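Local structure of FMN reductase [NAD(P)H] (Bacillus subtilis, 1ZCH) at the interface of chains A and B. The protein is a homodimeric FMN-containing oxidoreductase that uses NADH or NADPH to reduce flavin, nitroaromatic compounds, quinones, chromates and azo dyes. Sequence-based numbering; all coordinates share one arbitrary frame. Chains: chain A/B, Hypothetical oxidoreductase ycnD.

Contact 1: the interface of chains A and B. Residues chain A 181-187; chain B 48-50.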
loop_
_atom_site.group_PDB
_atom_site.type_symbol
_atom_site.label_atom_id
_atom_site.label_comp_id
_atom_site.label_asym_id
_atom_site.label_seq_id
_atom_site.Cartn_x
_atom_site.Cartn_y
_atom_site.Cartn_z
ATOM N N VAL A 181 16.917 -3.330 5.029
ATOM C CA VAL A 181 15.673 -3.092 4.300
ATOM C C VAL A 181 15.854 -2.494 2.906
ATOM O O VAL A 181 15.077 -2.787 1.996
ATOM C CB VAL A 181 14.745 -2.179 5.139
ATOM C CG1 VAL A 181 13.496 -1.809 4.349
ATOM C CG2 VAL A 181 14.363 -2.897 6.432
ATOM N N ASN A 182 16.865 -1.648 2.747
ATOM C CA ASN A 182 17.156 -1.024 1.456
ATOM C C ASN A 182 18.449 -1.657 0.962
ATOM O O ASN A 182 19.509 -1.429 1.541
ATOM C CB ASN A 182 17.358 0.482 1.632
ATOM C CG ASN A 182 17.700 1.187 0.332
ATOM O OD1 ASN A 182 18.369 2.219 0.339
ATOM N ND2 ASN A 182 17.228 0.646 -0.788
ATOM N N HIS A 183 18.357 -2.458 -0.098
ATOM C CA HIS A 183 19.528 -3.138 -0.650
ATOM C C HIS A 183 19.976 -2.462 -1.938
ATOM O O HIS A 183 19.146 -2.018 -2.732
ATOM C CB HIS A 183 19.196 -4.606 -0.928
ATOM C CG HIS A 183 18.634 -5.333 0.254
ATOM N ND1 HIS A 183 18.088 -6.596 0.160
ATOM C CD2 HIS A 183 18.533 -4.977 1.557
ATOM C CE1 HIS A 183 17.674 -6.984 1.353
ATOM N NE2 HIS A 183 17.932 -6.021 2.219
ATOM N N GLN A 184 21.290 -2.393 -2.145
ATOM C CA GLN A 184 21.837 -1.753 -3.338
ATOM C C GLN A 184 22.077 -2.728 -4.486
ATOM O O GLN A 184 22.841 -3.685 -4.347
ATOM C CB GLN A 184 23.153 -1.042 -2.999
ATOM C CG GLN A 184 23.054 -0.046 -1.855
ATOM C CD GLN A 184 21.974 0.999 -2.078
ATOM O OE1 GLN A 184 21.889 1.602 -3.149
ATOM N NE2 GLN A 184 21.146 1.222 -1.061
ATOM N N GLU A 185 21.404 -2.471 -5.606
ATOM C CA GLU A 185 21.511 -3.260 -6.840
ATOM C C GLU A 185 20.933 -4.675 -6.802
ATOM O O GLU A 185 20.167 -5.053 -7.690
ATOM C CB GLU A 185 22.971 -3.313 -7.311
ATOM C CG GLU A 185 23.619 -1.941 -7.557
ATOM C CD GLU A 185 22.811 -1.032 -8.484
ATOM O OE1 GLU A 185 22.335 -1.503 -9.538
ATOM O OE2 GLU A 185 22.663 0.168 -8.161
ATOM N N THR A 186 21.309 -5.463 -5.798
ATOM C CA THR A 186 20.790 -6.825 -5.665
ATOM C C THR A 186 20.407 -7.090 -4.214
ATOM O O THR A 186 20.839 -6.376 -3.309
ATOM C CB THR A 186 21.820 -7.898 -6.102
ATOM O OG1 THR A 186 23.009 -7.775 -5.313
ATOM C CG2 THR A 186 22.166 -7.744 -7.574
ATOM N N TYR A 187 19.594 -8.118 -4.000
ATOM C CA TYR A 187 19.148 -8.468 -2.655
ATOM C C TYR A 187 20.353 -8.865 -1.791
ATOM O O TYR A 187 21.236 -9.599 -2.237
ATOM C CB TYR A 187 18.140 -9.619 -2.730
ATOM C CG TYR A 187 17.349 -9.828 -1.461
ATOM C CD1 TYR A 187 16.089 -9.242 -1.293
ATOM C CD2 TYR A 187 17.864 -10.595 -0.420
ATOM C CE1 TYR A 187 15.364 -9.422 -0.114
ATOM C CE2 TYR A 187 17.154 -10.779 0.758
ATOM C CZ TYR A 187 15.906 -10.193 0.905
ATOM O OH TYR A 187 15.204 -10.399 2.065
ATOM N N VAL B 48 13.224 -2.701 -0.277
ATOM C CA VAL B 48 13.406 -1.792 -1.395
ATOM C C VAL B 48 14.779 -2.014 -2.004
ATOM O O VAL B 48 15.791 -1.895 -1.316
ATOM C CB VAL B 48 13.317 -0.317 -0.949
ATOM C CG1 VAL B 48 13.479 0.600 -2.164
ATOM C CG2 VAL B 48 11.981 -0.053 -0.260
ATOM N N ILE B 49 14.810 -2.359 -3.286
ATOM C CA ILE B 49 16.078 -2.552 -3.978
ATOM C C ILE B 49 16.312 -1.268 -4.774
ATOM O O ILE B 49 15.467 -0.879 -5.581
ATOM C CB ILE B 49 16.028 -3.733 -4.985
ATOM C CG1 ILE B 49 15.523 -5.011 -4.305
ATOM C CG2 ILE B 49 17.422 -3.956 -5.579
ATOM C CD1 ILE B 49 16.443 -5.566 -3.244
ATOM N N THR B 50 17.438 -0.603 -4.532
ATOM C CA THR B 50 17.762 0.620 -5.259
ATOM C C THR B 50 18.674 0.226 -6.406
ATOM O O THR B 50 19.738 -0.361 -6.190
ATOM C CB THR B 50 18.502 1.641 -4.366
ATOM O OG1 THR B 50 17.646 2.042 -3.290
ATOM C CG2 THR B 50 18.893 2.881 -5.177
HETATM O O HOH W 1 18.553 4.110 -1.808
#
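A:Asn182, A:His183 and A:Gln184 form a short strand that pairs in parallel with B:Val48, B:Ile49 and B:Thr50 of strand 46-51. Strand 182-184 of chain A is thus added at the edge of a sheet of the other subunit. Backbone bonds carry the pairing. B:Val48 N donates to A:Val181 O, A:His183 N to B:Val48 O and B:Thr50 N to A:His183 O. At the far end A:Glu185 N donates to B:Thr50 O at 2.8 Å.

The A:Asn182 side-chain amide adds polar bonds. Its CG is anti to the backbone N (chi1 179°), and this brings ND2 alongside the partner strand. A:Asn182 ND2 donates to B:Thr50 OG1 at 2.9 Å, almost straight and in the amide plane. A:Asn182 ND2 also donates to B:Val48 O at 3.0 Å, from above that carbonyl plane. B:Val48 O therefore accepts both this amide N-H and the backbone N-H of A:His183. Water 1 links A:Asn182 OD1 to B:Thr50 OG1.

The A:His183 side chain points away from that of A:Asn182, and B:Ile49 meets it there. The B:Ile49 CD1 methyl meets A:His183 CB at 3.7 Å and A:Tyr187 CA at 4.0 Å. A:His183 CE1 sits over the centre of the A:Tyr187 ring, 3.5 Å above its plane.

Contact 2: the interface of chains A and B. Residues chain A 35-38, 42, 44; chain B 173-175, 200, 204.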
loop_
_atom_site.group_PDB
_atom_site.type_symbol
_atom_site.label_atom_id
_atom_site.label_comp_id
_atom_site.label_asym_id
_atom_site.label_seq_id
_atom_site.Cartn_x
_atom_site.Cartn_y
_atom_site.Cartn_z
ATOM N N GLN A 35 -7.088 10.519 -2.554
ATOM C CA GLN A 35 -7.493 10.491 -3.953
ATOM C C GLN A 35 -6.406 10.973 -4.908
ATOM O O GLN A 35 -6.297 10.477 -6.027
ATOM C CB GLN A 35 -8.756 11.329 -4.160
ATOM C CG GLN A 35 -10.018 10.675 -3.623
ATOM C CD GLN A 35 -11.265 11.244 -4.271
ATOM O OE1 GLN A 35 -11.758 12.300 -3.882
ATOM N NE2 GLN A 35 -11.765 10.553 -5.287
ATOM N N SER A 36 -5.601 11.931 -4.458
ATOM C CA SER A 36 -4.541 12.498 -5.287
ATOM C C SER A 36 -3.335 11.586 -5.502
ATOM O O SER A 36 -2.523 11.829 -6.394
ATOM C CB SER A 36 -4.074 13.828 -4.691
ATOM O OG SER A 36 -5.135 14.769 -4.655
ATOM N N ALA A 37 -3.217 10.543 -4.690
ATOM C CA ALA A 37 -2.102 9.610 -4.810
ATOM C C ALA A 37 -2.245 8.747 -6.061
ATOM O O ALA A 37 -3.327 8.631 -6.634
ATOM C CB ALA A 37 -2.025 8.723 -3.565
ATOM N N PRO A 38 -1.146 8.117 -6.497
ATOM C CA PRO A 38 -1.216 7.273 -7.693
ATOM C C PRO A 38 -1.989 5.974 -7.467
ATOM O O PRO A 38 -2.182 5.545 -6.330
ATOM C CB PRO A 38 0.253 7.023 -8.018
ATOM C CG PRO A 38 0.894 6.999 -6.648
ATOM C CD PRO A 38 0.229 8.182 -5.967
ATOM N N ASN A 42 -4.716 4.336 -13.100
ATOM C CA ASN A 42 -5.655 5.351 -12.618
ATOM C C ASN A 42 -6.991 4.680 -12.334
ATOM O O ASN A 42 -8.047 5.306 -12.406
ATOM C CB ASN A 42 -5.835 6.489 -13.637
ATOM C CG ASN A 42 -6.601 7.678 -13.050
ATOM O OD1 ASN A 42 -6.434 8.016 -11.877
ATOM N ND2 ASN A 42 -7.430 8.321 -13.869
ATOM N N GLN A 44 -7.949 3.608 -9.474
ATOM C CA GLN A 44 -8.431 4.000 -8.151
ATOM C C GLN A 44 -9.177 2.836 -7.492
ATOM O O GLN A 44 -10.317 2.973 -7.049
ATOM C CB GLN A 44 -9.335 5.234 -8.303
ATOM C CG GLN A 44 -8.586 6.406 -8.953
ATOM C CD GLN A 44 -9.489 7.465 -9.555
ATOM O OE1 GLN A 44 -10.159 8.219 -8.843
ATOM N NE2 GLN A 44 -9.510 7.528 -10.883
ATOM N N LYS B 173 -4.164 14.794 -13.225
ATOM C CA LYS B 173 -5.202 14.034 -13.909
ATOM C C LYS B 173 -6.435 13.942 -13.010
ATOM O O LYS B 173 -6.331 13.569 -11.843
ATOM C CB LYS B 173 -4.670 12.636 -14.222
ATOM C CG LYS B 173 -5.625 11.741 -14.986
ATOM C CD LYS B 173 -5.051 10.336 -15.125
ATOM C CE LYS B 173 -3.687 10.356 -15.792
ATOM N NZ LYS B 173 -3.160 8.986 -16.031
ATOM N N PRO B 174 -7.622 14.276 -13.549
ATOM C CA PRO B 174 -8.875 14.234 -12.787
ATOM C C PRO B 174 -9.117 12.900 -12.087
ATOM O O PRO B 174 -8.807 11.838 -12.628
ATOM C CB PRO B 174 -9.940 14.510 -13.852
ATOM C CG PRO B 174 -9.216 15.350 -14.851
ATOM C CD PRO B 174 -7.880 14.649 -14.952
ATOM N N ARG B 175 -9.684 12.968 -10.886
ATOM C CA ARG B 175 -9.992 11.772 -10.108
ATOM C C ARG B 175 -11.503 11.652 -9.962
ATOM O O ARG B 175 -12.237 12.617 -10.178
ATOM C CB ARG B 175 -9.365 11.865 -8.714
ATOM C CG ARG B 175 -7.844 11.937 -8.690
ATOM C CD ARG B 175 -7.235 10.662 -9.229
ATOM N NE ARG B 175 -5.854 10.472 -8.792
ATOM C CZ ARG B 175 -4.777 10.726 -9.531
ATOM N NH1 ARG B 175 -4.899 11.193 -10.770
ATOM N NH2 ARG B 175 -3.571 10.483 -9.032
ATOM N N TYR B 200 -18.004 11.310 -14.249
ATOM C CA TYR B 200 -16.545 11.296 -14.299
ATOM C C TYR B 200 -16.082 11.051 -15.732
ATOM O O TYR B 200 -15.119 11.669 -16.194
ATOM C CB TYR B 200 -16.008 10.198 -13.372
ATOM C CG TYR B 200 -14.495 10.090 -13.304
ATOM C CD1 TYR B 200 -13.695 11.222 -13.123
ATOM C CD2 TYR B 200 -13.869 8.850 -13.366
ATOM C CE1 TYR B 200 -12.306 11.113 -13.002
ATOM C CE2 TYR B 200 -12.483 8.727 -13.242
ATOM C CZ TYR B 200 -11.707 9.859 -13.059
ATOM O OH TYR B 200 -10.340 9.733 -12.920
ATOM N N MET B 204 -13.467 13.193 -17.858
ATOM C CA MET B 204 -12.233 12.598 -18.362
ATOM C C MET B 204 -12.042 12.755 -19.869
ATOM O O MET B 204 -10.936 13.048 -20.328
ATOM C CB MET B 204 -12.177 11.112 -17.985
ATOM C CG MET B 204 -10.857 10.421 -18.326
ATOM S SD MET B 204 -9.400 11.226 -17.587
ATOM C CE MET B 204 -9.545 10.703 -15.864
#
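A:Asn42 lies against the aliphatic part of B:Lys173, the two side chains running past each other in opposite directions. A:Asn42 CG is 3.7 Å from B:Lys173 CD. Nearby, A:Gln44 CD packs on B:Arg175 CD at 3.9 Å, and the amide and guanidinium planes are turned 50° apart.

Outward from these aliphatic contacts, A:Gln44 and B:Tyr200 meet tip to tip. A:Gln44 NE2 donates to the phenol oxygen B:Tyr200 OH at 3.1 Å, close to its own amide plane, with the ring turned 83° from the amide. A second bond from NE2 to A:Asn42 O helps fix the amide. B:Tyr200 OH in turn donates to B:Pro174 O at 2.6 Å. A:Asn42 ND2 adds a weak bond to the same phenol oxygen.

On the polar side, B:Arg175 has the most surface buried here. Its bent chain (chi2 -65°) brings the guanidinium to the C-terminal end of helix 24-36, whose carbonyl groups would suit a positive charge. B:Arg175 NE donates to A:Gln35 O at 2.8 Å, and B:Arg175 NH2 donates to A:Ala37 O at 3.0 Å from above that carbonyl plane. B:Lys173, B:Pro174 and B:Arg175 belong to the FMN-binding site, so the contact probably helps hold this flavin-binding segment against the partner subunit.

Contact 3: the interface of chains A and B. Residues chain A 3-4, 7, 123-124, 127-128; chain B 2, 4-5, 8.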
loop_
_atom_site.group_PDB
_atom_site.type_symbol
_atom_site.label_atom_id
_atom_site.label_comp_id
_atom_site.label_asym_id
_atom_site.label_seq_id
_atom_site.Cartn_x
_atom_site.Cartn_y
_atom_site.Cartn_z
ATOM N N GLU A 3 9.465 20.088 5.683
ATOM C CA GLU A 3 8.328 19.754 6.534
ATOM C C GLU A 3 7.724 18.383 6.258
ATOM O O GLU A 3 7.295 17.695 7.182
ATOM C CB GLU A 3 7.242 20.825 6.397
ATOM C CG GLU A 3 7.714 22.221 6.776
ATOM C CD GLU A 3 8.173 22.310 8.222
ATOM O OE1 GLU A 3 8.859 23.295 8.566
ATOM O OE2 GLU A 3 7.844 21.402 9.016
ATOM N N VAL A 4 7.678 17.989 4.991
ATOM C CA VAL A 4 7.115 16.692 4.640
ATOM C C VAL A 4 7.968 15.561 5.202
ATOM O O VAL A 4 7.455 14.665 5.865
ATOM C CB VAL A 4 7.001 16.526 3.112
ATOM C CG1 VAL A 4 6.463 15.144 2.775
ATOM C CG2 VAL A 4 6.080 17.601 2.545
ATOM N N SER A 7 7.742 15.365 8.947
ATOM C CA SER A 7 6.500 14.769 9.415
ATOM C C SER A 7 6.508 13.252 9.226
ATOM O O SER A 7 6.148 12.509 10.141
ATOM C CB SER A 7 5.301 15.387 8.683
ATOM O OG SER A 7 4.074 14.983 9.272
ATOM N N ALA A 123 -0.015 9.808 6.497
ATOM C CA ALA A 123 0.857 10.968 6.359
ATOM C C ALA A 123 0.072 12.276 6.471
ATOM O O ALA A 123 0.480 13.205 7.172
ATOM C CB ALA A 123 1.585 10.909 5.024
ATOM N N ALA A 124 -1.059 12.342 5.780
ATOM C CA ALA A 124 -1.895 13.540 5.797
ATOM C C ALA A 124 -2.451 13.848 7.185
ATOM O O ALA A 124 -2.320 14.970 7.687
ATOM C CB ALA A 124 -3.050 13.382 4.801
ATOM N N SER A 127 0.089 15.032 9.725
ATOM C CA SER A 127 0.606 16.371 9.439
ATOM C C SER A 127 -0.339 17.419 10.038
ATOM O O SER A 127 0.047 18.566 10.265
ATOM C CB SER A 127 0.732 16.603 7.928
ATOM O OG SER A 127 -0.528 16.864 7.324
ATOM N N LEU A 128 -1.579 17.013 10.293
ATOM C CA LEU A 128 -2.579 17.905 10.868
ATOM C C LEU A 128 -2.566 17.877 12.399
ATOM O O LEU A 128 -3.338 18.586 13.047
ATOM C CB LEU A 128 -3.968 17.522 10.352
ATOM C CG LEU A 128 -4.165 17.673 8.837
ATOM C CD1 LEU A 128 -5.464 17.008 8.413
ATOM C CD2 LEU A 128 -4.170 19.151 8.461
ATOM N N ASN B 2 -1.530 22.920 5.078
ATOM C CA ASN B 2 -0.106 22.890 5.390
ATOM C C ASN B 2 0.721 22.361 4.223
ATOM O O ASN B 2 0.175 21.915 3.213
ATOM C CB ASN B 2 0.157 22.040 6.640
ATOM C CG ASN B 2 -0.236 20.586 6.455
ATOM O OD1 ASN B 2 0.055 19.980 5.425
ATOM N ND2 ASN B 2 -0.882 20.014 7.466
ATOM N N VAL B 4 2.511 19.642 3.919
ATOM C CA VAL B 4 2.339 18.225 3.628
ATOM C C VAL B 4 1.118 17.997 2.744
ATOM O O VAL B 4 1.210 17.339 1.714
ATOM C CB VAL B 4 2.185 17.401 4.922
ATOM C CG1 VAL B 4 1.952 15.937 4.585
ATOM C CG2 VAL B 4 3.438 17.551 5.778
ATOM N N ILE B 5 -0.024 18.547 3.147
ATOM C CA ILE B 5 -1.251 18.388 2.377
ATOM C C ILE B 5 -1.088 19.011 0.993
ATOM O O ILE B 5 -1.549 18.460 -0.004
ATOM C CB ILE B 5 -2.455 19.048 3.084
ATOM C CG1 ILE B 5 -2.637 18.453 4.482
ATOM C CG2 ILE B 5 -3.719 18.833 2.265
ATOM C CD1 ILE B 5 -2.969 16.975 4.492
ATOM N N LEU B 8 1.016 16.562 -1.101
ATOM C CA LEU B 8 0.259 15.355 -1.443
ATOM C C LEU B 8 -0.815 15.592 -2.502
ATOM O O LEU B 8 -0.986 14.780 -3.417
ATOM C CB LEU B 8 -0.401 14.763 -0.190
ATOM C CG LEU B 8 0.559 14.209 0.866
ATOM C CD1 LEU B 8 -0.227 13.766 2.096
ATOM C CD2 LEU B 8 1.343 13.045 0.280
#
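Helix-to-helix packing between the subunits of this nitroreductase-family homodimer joins the N-terminal helix 3-9 of chain B to helix 104-127 and helix 3-9 of chain A. It is a mainly apolar interface and helps hold the dimer together. B:Val4 is inserted between the two chain A helices. B:Val4 CB lies 3.4 Å from A:Ser127 CB, a tight carbon contact, and both methyls also touch that carbon. With CG2 anti to the carbonyl carbon, this methyl also reaches the first helix of chain A. B:Val4 CG2 meets A:Val4 CA at 3.9 Å and A:Ser7 CB at 4.1 Å. The two Val4 side chains meet at a slant.

Farther along the chain B helix, B:Ile5 CD1 packs on the methyl A:Ala124 CB at 3.6 Å. B:Leu8 CD1 touches the same A:Ala124 CB at 3.9 Å.

A small polar group borders the apolar contact. B:Asn2 ND2 donates to the hydroxyl A:Ser127 OG at 3.2 Å, with the oxygen tilted 21° from the amide plane. A:Ser127 OG donates in turn to A:Ala124 O at 2.6 Å, within its own helix. The other end of the B:Asn2 amide faces its own chain. B:Asn2 OD1 accepts the backbone N-H of B:Ile5 N at 2.7 Å in a nearly straight bond, capping the start of helix 3-9. The A:Leu128 CD2 methyl lies beside B:Asn2 ND2, the two side chains roughly perpendicular.

Measured between the centres of their C-alpha atoms, contact 1 lies about 30 Å from contact 2 and about 27 Å from contact 3. Contacts 2 and 3 are about 20 Å apart. No residue position is common to any two of them. In contact 3 A:Val4 meets B:Val4, so this contact and its twin adjoin at the two-fold axis. The segments given for contacts 1 and 2 do not meet their own counterparts. In the chain, 48-50 follows 44, and 181 follows 175. Each contact has a twin with the chains exchanged. The subunits are therefore joined at widely spaced points, in keeping with an extensive homodimer interface.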